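Lytic Polysaccharide Monooxygenase (Phytophthora infestans, PDB 6Z5Y) is a secreted copper enzyme that probably cleaves plant cell-wall pectin oxidatively during infection by this oomycete, the present chain being its N-terminal copper-binding domain. Local coordinates at residues R57-G62 / Y148-Q153; I102-K107 / C143-Y148. All blocks are in the same frame, centred on the assembly; numbering follows the deposited sequence.

Contact 1. Residues R57-G62 / Y148-Q153; sequences RSLMDG and YWLALQ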
loop_
_atom_site.group_PDB
_atom_site.type_symbol
_atom_site.label_atom_id
_atom_site.label_comp_id
_atom_site.label_asym_id
_atom_site.label_seq_id
_atom_site.Cartn_x
_atom_site.Cartn_y
_atom_site.Cartn_z
ATOM N N ARG A 57 -6.806 0.811 -4.294
ATOM C CA ARG A 57 -7.918 0.498 -3.399
ATOM C C ARG A 57 -9.091 -0.054 -4.198
ATOM O O ARG A 57 -9.731 -1.035 -3.755
ATOM C CB ARG A 57 -8.345 1.743 -2.617
ATOM C CG ARG A 57 -9.496 1.448 -1.679
ATOM C CD ARG A 57 -9.768 2.623 -0.757
ATOM N NE ARG A 57 -10.750 2.213 0.246
ATOM C CZ ARG A 57 -11.120 2.983 1.269
ATOM N NH1 ARG A 57 -10.666 4.216 1.350
ATOM N NH2 ARG A 57 -11.892 2.509 2.229
ATOM N N SER A 58 -9.397 0.539 -5.335
ATOM C CA SER A 58 -10.525 0.129 -6.204
ATOM C C SER A 58 -10.257 -1.269 -6.769
ATOM O O SER A 58 -11.177 -2.017 -7.034
ATOM C CB SER A 58 -10.741 1.122 -7.323
ATOM O OG SER A 58 -11.157 2.383 -6.795
ATOM N N LEU A 59 -8.999 -1.550 -7.072
ATOM C CA LEU A 59 -8.601 -2.870 -7.593
ATOM C C LEU A 59 -8.813 -3.960 -6.544
ATOM O O LEU A 59 -9.286 -5.060 -6.869
ATOM C CB LEU A 59 -7.145 -2.824 -8.045
ATOM C CG LEU A 59 -6.515 -4.128 -8.530
ATOM C CD1 LEU A 59 -7.190 -4.593 -9.804
ATOM C CD2 LEU A 59 -5.029 -3.910 -8.722
ATOM N N MET A 60 -8.429 -3.660 -5.319
ATOM C CA MET A 60 -8.395 -4.701 -4.265
ATOM C C MET A 60 -9.723 -4.828 -3.504
ATOM O O MET A 60 -10.110 -5.965 -3.183
ATOM C CB MET A 60 -7.261 -4.432 -3.278
ATOM C CG MET A 60 -5.894 -4.521 -3.912
ATOM S SD MET A 60 -4.631 -4.571 -2.655
ATOM C CE MET A 60 -3.163 -4.640 -3.675
ATOM N N ASP A 61 -10.353 -3.722 -3.130
ATOM C CA ASP A 61 -11.494 -3.791 -2.214
ATOM C C ASP A 61 -12.610 -4.628 -2.839
ATOM O O ASP A 61 -13.035 -4.399 -3.965
ATOM C CB ASP A 61 -12.033 -2.408 -1.913
ATOM C CG ASP A 61 -11.324 -1.624 -0.833
ATOM O OD1 ASP A 61 -10.331 -2.135 -0.251
ATOM O OD2 ASP A 61 -11.826 -0.508 -0.532
ATOM N N GLY A 62 -13.106 -5.587 -2.082
ATOM C CA GLY A 62 -14.209 -6.432 -2.537
ATOM C C GLY A 62 -13.821 -7.461 -3.578
ATOM O O GLY A 62 -14.716 -8.148 -4.106
ATOM N N TYR A 148 -2.414 0.607 0.667
ATOM C CA TYR A 148 -2.488 -0.423 -0.379
ATOM C C TYR A 148 -1.219 -0.338 -1.202
ATOM O O TYR A 148 -0.857 0.766 -1.645
ATOM C CB TYR A 148 -3.681 -0.186 -1.281
ATOM C CG TYR A 148 -5.030 -0.218 -0.614
ATOM C CD1 TYR A 148 -5.559 0.881 0.025
ATOM C CD2 TYR A 148 -5.799 -1.381 -0.648
ATOM C CE1 TYR A 148 -6.821 0.805 0.636
ATOM C CE2 TYR A 148 -7.043 -1.471 -0.056
ATOM C CZ TYR A 148 -7.554 -0.373 0.593
ATOM O OH TYR A 148 -8.805 -0.398 1.178
ATOM N N TRP A 149 -0.653 -1.483 -1.490
ATOM C CA TRP A 149 0.557 -1.549 -2.327
ATOM C C TRP A 149 0.430 -2.800 -3.196
ATOM O O TRP A 149 0.247 -3.909 -2.672
ATOM C CB TRP A 149 1.810 -1.607 -1.456
ATOM C CG TRP A 149 3.130 -1.738 -2.147
ATOM C CD1 TRP A 149 3.483 -1.290 -3.381
ATOM C CD2 TRP A 149 4.305 -2.311 -1.559
ATOM N NE1 TRP A 149 4.797 -1.585 -3.621
ATOM C CE2 TRP A 149 5.339 -2.177 -2.503
ATOM C CE3 TRP A 149 4.583 -2.889 -0.317
ATOM C CZ2 TRP A 149 6.639 -2.636 -2.240
ATOM C CZ3 TRP A 149 5.850 -3.351 -0.070
ATOM C CH2 TRP A 149 6.866 -3.229 -1.009
ATOM N N LEU A 150 0.484 -2.596 -4.501
ATOM C CA LEU A 150 0.550 -3.711 -5.458
ATOM C C LEU A 150 1.982 -3.823 -5.927
ATOM O O LEU A 150 2.446 -3.032 -6.767
ATOM C CB LEU A 150 -0.385 -3.428 -6.614
ATOM C CG LEU A 150 -0.528 -4.592 -7.585
ATOM C CD1 LEU A 150 -1.332 -5.696 -6.961
ATOM C CD2 LEU A 150 -1.073 -4.169 -8.912
ATOM N N ALA A 151 2.703 -4.763 -5.308
ATOM C CA ALA A 151 4.106 -4.983 -5.655
ATOM C C ALA A 151 4.160 -5.910 -6.851
ATOM O O ALA A 151 3.401 -6.883 -6.972
ATOM C CB ALA A 151 4.836 -5.567 -4.484
ATOM N N LEU A 152 5.031 -5.569 -7.772
ATOM C CA LEU A 152 5.283 -6.317 -9.019
ATOM C C LEU A 152 6.665 -6.950 -8.863
ATOM O O LEU A 152 7.644 -6.223 -8.611
ATOM C CB LEU A 152 5.242 -5.349 -10.200
ATOM C CG LEU A 152 4.016 -4.446 -10.277
ATOM C CD1 LEU A 152 4.221 -3.419 -11.379
ATOM C CD2 LEU A 152 2.748 -5.260 -10.525
ATOM N N GLN A 153 6.768 -8.266 -8.971
ATOM C CA GLN A 153 8.094 -8.908 -8.746
ATOM C C GLN A 153 8.185 -10.108 -9.674
ATOM O O GLN A 153 7.166 -10.654 -10.119
ATOM C CB GLN A 153 8.367 -9.289 -7.275
ATOM C CG GLN A 153 9.746 -9.920 -7.007
ATOM C CD GLN A 153 10.009 -10.255 -5.551
ATOM O OE1 GLN A 153 9.084 -10.525 -4.772
ATOM N NE2 GLN A 153 11.282 -10.274 -5.180
#
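The ring of Y148 lies flat against the backbone of R57: CA of R57 stands 3.8 Å from the ring centroid, only 6° off the normal, a CH-pi contact. A tyrosine suits this place because its ring packs against the helix while its hydroxyl reaches past it, donating a hydrogen bond of 2.7 Å from Y148 OH to D61 OD1, on the syn side of the carboxylate. Just beyond the helix, the other carboxylate oxygen, D61 OD2, is held by R57 NE in a salt bridge of 3.0 Å; R57 NH1 turns to the backbone oxygen of D105. At the ring edge M60 SD makes a Met-aromatic contact, 3.9 Å from Y148 CD2. The unbranched, extended chain of M60 (chi3 -179°) then carries CE on to the backbone oxygen of W149, 3.6 Å away, and to CD1 of L150. The leucine also uses its other branch, CD2 of L150 meeting CD2 of L59 at 4.0 Å, the side chains crossing at about a right angle. The short helix 56-60 thus packs on strand 143-155, with M60 reaching A163 of strand 158-170 and L150 reaching F44 of helix 36-47, while the W149 ring stacks on the copper ligand Y164.

Contact 2. Residues I102-K107 / C143-Y148; sequences IWLDDK and CMLRFY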
loop_
_atom_site.group_PDB
_atom_site.type_symbol
_atom_site.label_atom_id
_atom_site.label_comp_id
_atom_site.label_asym_id
_atom_site.label_seq_id
_atom_site.Cartn_x
_atom_site.Cartn_y
_atom_site.Cartn_z
ATOM N N ILE A 102 -2.175 5.805 0.131
ATOM C CA ILE A 102 -2.664 5.947 1.524
ATOM C C ILE A 102 -3.973 6.706 1.473
ATOM O O ILE A 102 -4.058 7.785 0.832
ATOM C CB ILE A 102 -1.649 6.671 2.403
ATOM C CG1 ILE A 102 -0.324 5.928 2.460
ATOM C CG2 ILE A 102 -2.206 6.868 3.815
ATOM C CD1 ILE A 102 0.813 6.676 3.123
ATOM N N TRP A 103 -4.960 6.182 2.181
ATOM C CA TRP A 103 -6.279 6.798 2.362
ATOM C C TRP A 103 -6.515 7.072 3.831
ATOM O O TRP A 103 -6.075 6.299 4.689
ATOM C CB TRP A 103 -7.355 5.840 1.866
ATOM C CG TRP A 103 -7.336 5.544 0.405
ATOM C CD1 TRP A 103 -6.434 4.780 -0.277
ATOM C CD2 TRP A 103 -8.302 5.964 -0.543
ATOM N NE1 TRP A 103 -6.773 4.710 -1.599
ATOM C CE2 TRP A 103 -7.921 5.429 -1.792
ATOM C CE3 TRP A 103 -9.486 6.718 -0.463
ATOM C CZ2 TRP A 103 -8.689 5.587 -2.939
ATOM C CZ3 TRP A 103 -10.246 6.876 -1.605
ATOM C CH2 TRP A 103 -9.833 6.326 -2.822
ATOM N N LEU A 104 -7.240 8.132 4.118
ATOM C CA LEU A 104 -7.779 8.411 5.462
ATOM C C LEU A 104 -9.288 8.396 5.306
ATOM O O LEU A 104 -9.859 9.272 4.611
ATOM C CB LEU A 104 -7.278 9.759 5.996
ATOM C CG LEU A 104 -5.773 9.887 6.084
ATOM C CD1 LEU A 104 -5.393 11.259 6.576
ATOM C CD2 LEU A 104 -5.150 8.823 6.969
ATOM N N ASP A 105 -9.929 7.363 5.805
ATOM C CA ASP A 105 -11.315 7.051 5.416
ATOM C C ASP A 105 -11.389 7.117 3.890
ATOM O O ASP A 105 -10.587 6.436 3.210
ATOM C CB ASP A 105 -12.323 7.876 6.216
ATOM C CG ASP A 105 -12.204 7.625 7.719
ATOM O OD1 ASP A 105 -11.969 6.467 8.072
ATOM O OD2 ASP A 105 -12.415 8.593 8.483
ATOM N N ASP A 106 -12.338 7.850 3.350
ATOM C CA ASP A 106 -12.605 7.914 1.899
ATOM C C ASP A 106 -11.838 9.048 1.191
ATOM O O ASP A 106 -12.168 9.324 0.061
ATOM C CB ASP A 106 -14.102 7.985 1.642
ATOM C CG ASP A 106 -14.826 9.066 2.416
ATOM O OD1 ASP A 106 -14.135 9.908 3.042
ATOM O OD2 ASP A 106 -16.078 9.061 2.414
ATOM N N LYS A 107 -10.804 9.567 1.823
ATOM C CA LYS A 107 -9.942 10.590 1.197
ATOM C C LYS A 107 -8.611 9.966 0.847
ATOM O O LYS A 107 -7.872 9.512 1.744
ATOM C CB LYS A 107 -9.742 11.737 2.168
ATOM C CG LYS A 107 -8.944 12.901 1.612
ATOM C CD LYS A 107 -8.749 13.985 2.645
ATOM C CE LYS A 107 -7.926 15.165 2.212
ATOM N NZ LYS A 107 -7.813 16.167 3.301
ATOM N N CYS A 143 -9.931 8.552 12.245
ATOM C CA CYS A 143 -10.034 8.064 10.853
ATOM C C CYS A 143 -9.409 6.689 10.814
ATOM O O CYS A 143 -8.579 6.363 11.649
ATOM C CB CYS A 143 -9.356 8.961 9.822
ATOM S SG CYS A 143 -7.620 9.205 10.207
ATOM N N MET A 144 -9.758 5.929 9.816
ATOM C CA MET A 144 -9.000 4.727 9.479
ATOM C C MET A 144 -8.014 5.057 8.363
ATOM O O MET A 144 -8.421 5.402 7.240
ATOM C CB MET A 144 -9.940 3.623 9.000
ATOM C CG MET A 144 -9.237 2.288 8.783
ATOM S SD MET A 144 -8.492 1.604 10.265
ATOM C CE MET A 144 -9.926 1.513 11.308
ATOM N N LEU A 145 -6.733 4.895 8.665
ATOM C CA LEU A 145 -5.712 4.948 7.600
ATOM C C LEU A 145 -5.700 3.600 6.899
ATOM O O LEU A 145 -5.708 2.559 7.537
ATOM C CB LEU A 145 -4.352 5.267 8.194
ATOM C CG LEU A 145 -3.213 5.352 7.164
ATOM C CD1 LEU A 145 -2.103 6.279 7.658
ATOM C CD2 LEU A 145 -2.605 3.985 6.857
ATOM N N ARG A 146 -5.735 3.634 5.573
ATOM C CA ARG A 146 -5.583 2.408 4.791
ATOM C C ARG A 146 -4.451 2.582 3.811
ATOM O O ARG A 146 -4.393 3.572 3.068
ATOM C CB ARG A 146 -6.876 2.019 4.090
ATOM C CG ARG A 146 -7.948 1.558 5.069
ATOM C CD ARG A 146 -9.219 1.130 4.364
ATOM N NE ARG A 146 -10.242 0.619 5.280
ATOM C CZ ARG A 146 -11.120 1.366 5.954
ATOM N NH1 ARG A 146 -11.149 2.685 5.812
ATOM N NH2 ARG A 146 -11.994 0.788 6.763
ATOM N N PHE A 147 -3.557 1.609 3.815
ATOM C CA PHE A 147 -2.421 1.526 2.873
ATOM C C PHE A 147 -2.674 0.377 1.934
ATOM O O PHE A 147 -3.060 -0.724 2.388
ATOM C CB PHE A 147 -1.141 1.296 3.666
ATOM C CG PHE A 147 0.096 1.061 2.846
ATOM C CD1 PHE A 147 0.604 2.082 2.069
ATOM C CD2 PHE A 147 0.702 -0.181 2.792
ATOM C CE1 PHE A 147 1.777 1.868 1.340
ATOM C CE2 PHE A 147 1.850 -0.397 2.055
ATOM C CZ PHE A 147 2.385 0.630 1.329
ATOM N N TYR A 148 -2.414 0.607 0.667
ATOM C CA TYR A 148 -2.488 -0.423 -0.379
ATOM C C TYR A 148 -1.219 -0.338 -1.202
ATOM O O TYR A 148 -0.857 0.766 -1.645
ATOM C CB TYR A 148 -3.681 -0.186 -1.281
ATOM C CG TYR A 148 -5.030 -0.218 -0.614
ATOM C CD1 TYR A 148 -5.559 0.881 0.025
ATOM C CD2 TYR A 148 -5.799 -1.381 -0.648
ATOM C CE1 TYR A 148 -6.821 0.805 0.636
ATOM C CE2 TYR A 148 -7.043 -1.471 -0.056
ATOM C CZ TYR A 148 -7.554 -0.373 0.593
ATOM O OH TYR A 148 -8.805 -0.398 1.178
HETATM O O HOH W 1 -9.211 4.451 4.589
HETATM O O HOH W 2 -13.245 4.472 6.787
#
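I102, L104, L145 and F147 interlock on one face of an antiparallel strand pair. The CG2 methyl of I102 fits against the fork of L145, 3.8 Å from its CG, while CG1, the other branch, meets the edge of the F147 ring at CD1. L104 packs CD2 nearer the base of the same leucine, 3.8 Å from L145 CB, and C143 SG touches this L104 CD2 methyl at 4.1 Å. Beta-branched isoleucine can fill two hollows at once. On the other face W103 sets CD1 of its indole 4.0 Å from CD1 of Y148, the planes steeply inclined at 80°. Between the faces, W103 and R146 form the hydrogen-bonded pair: W103 N to R146 O and R146 N to W103 O are both 2.8 Å.

At the strand end D105 enters a type II' turn. Its backbone N binds M144 O, and its short side chain folds back, with CG beside its own backbone N (chi1 -60°). M144 N donates to D105 OD1 at 2.9 Å, approaching from above the carboxylate plane. R146 does not touch this carboxylate directly; one water bridges R146 NH1 to D105 OD1, and another joins NH1 to the backbone oxygens of D105 and M144. M144 CG, anti to its backbone N (chi1 -173°), lies 3.4 Å above the R146 guanidinium plane, over its centre. The pair joins strand 100-104 to strand 143-155 within the five-stranded sheet, flanked by strands 107-112 and 158-170, with helix 56-60 reaching R146 and Y148 and the C138-C143 disulfide at the end.

In the fold
After strands 4-6 and 21-23 and helix 36-47, the chain reaches helix 56-60, which opens contact 1, then strand 100-104 and its turn, which open contact 2. After the hairpin to strand 107-112 and the intervening loops, strand 143-155 closes both: its first half completes contact 2 and its continuation completes contact 1. The smaller loop of contact 2 therefore nests within the larger one of contact 1, and Y148 serves both. A direct tie joins them, R57 NH1 lying 2.9 Å from D105 O in a probable hydrogen bond. Together they join the neighbouring strand 100-104 and the short helix 56-60 to strand 143-155, which continues past W149 toward the copper site of H1, H96 and Y164.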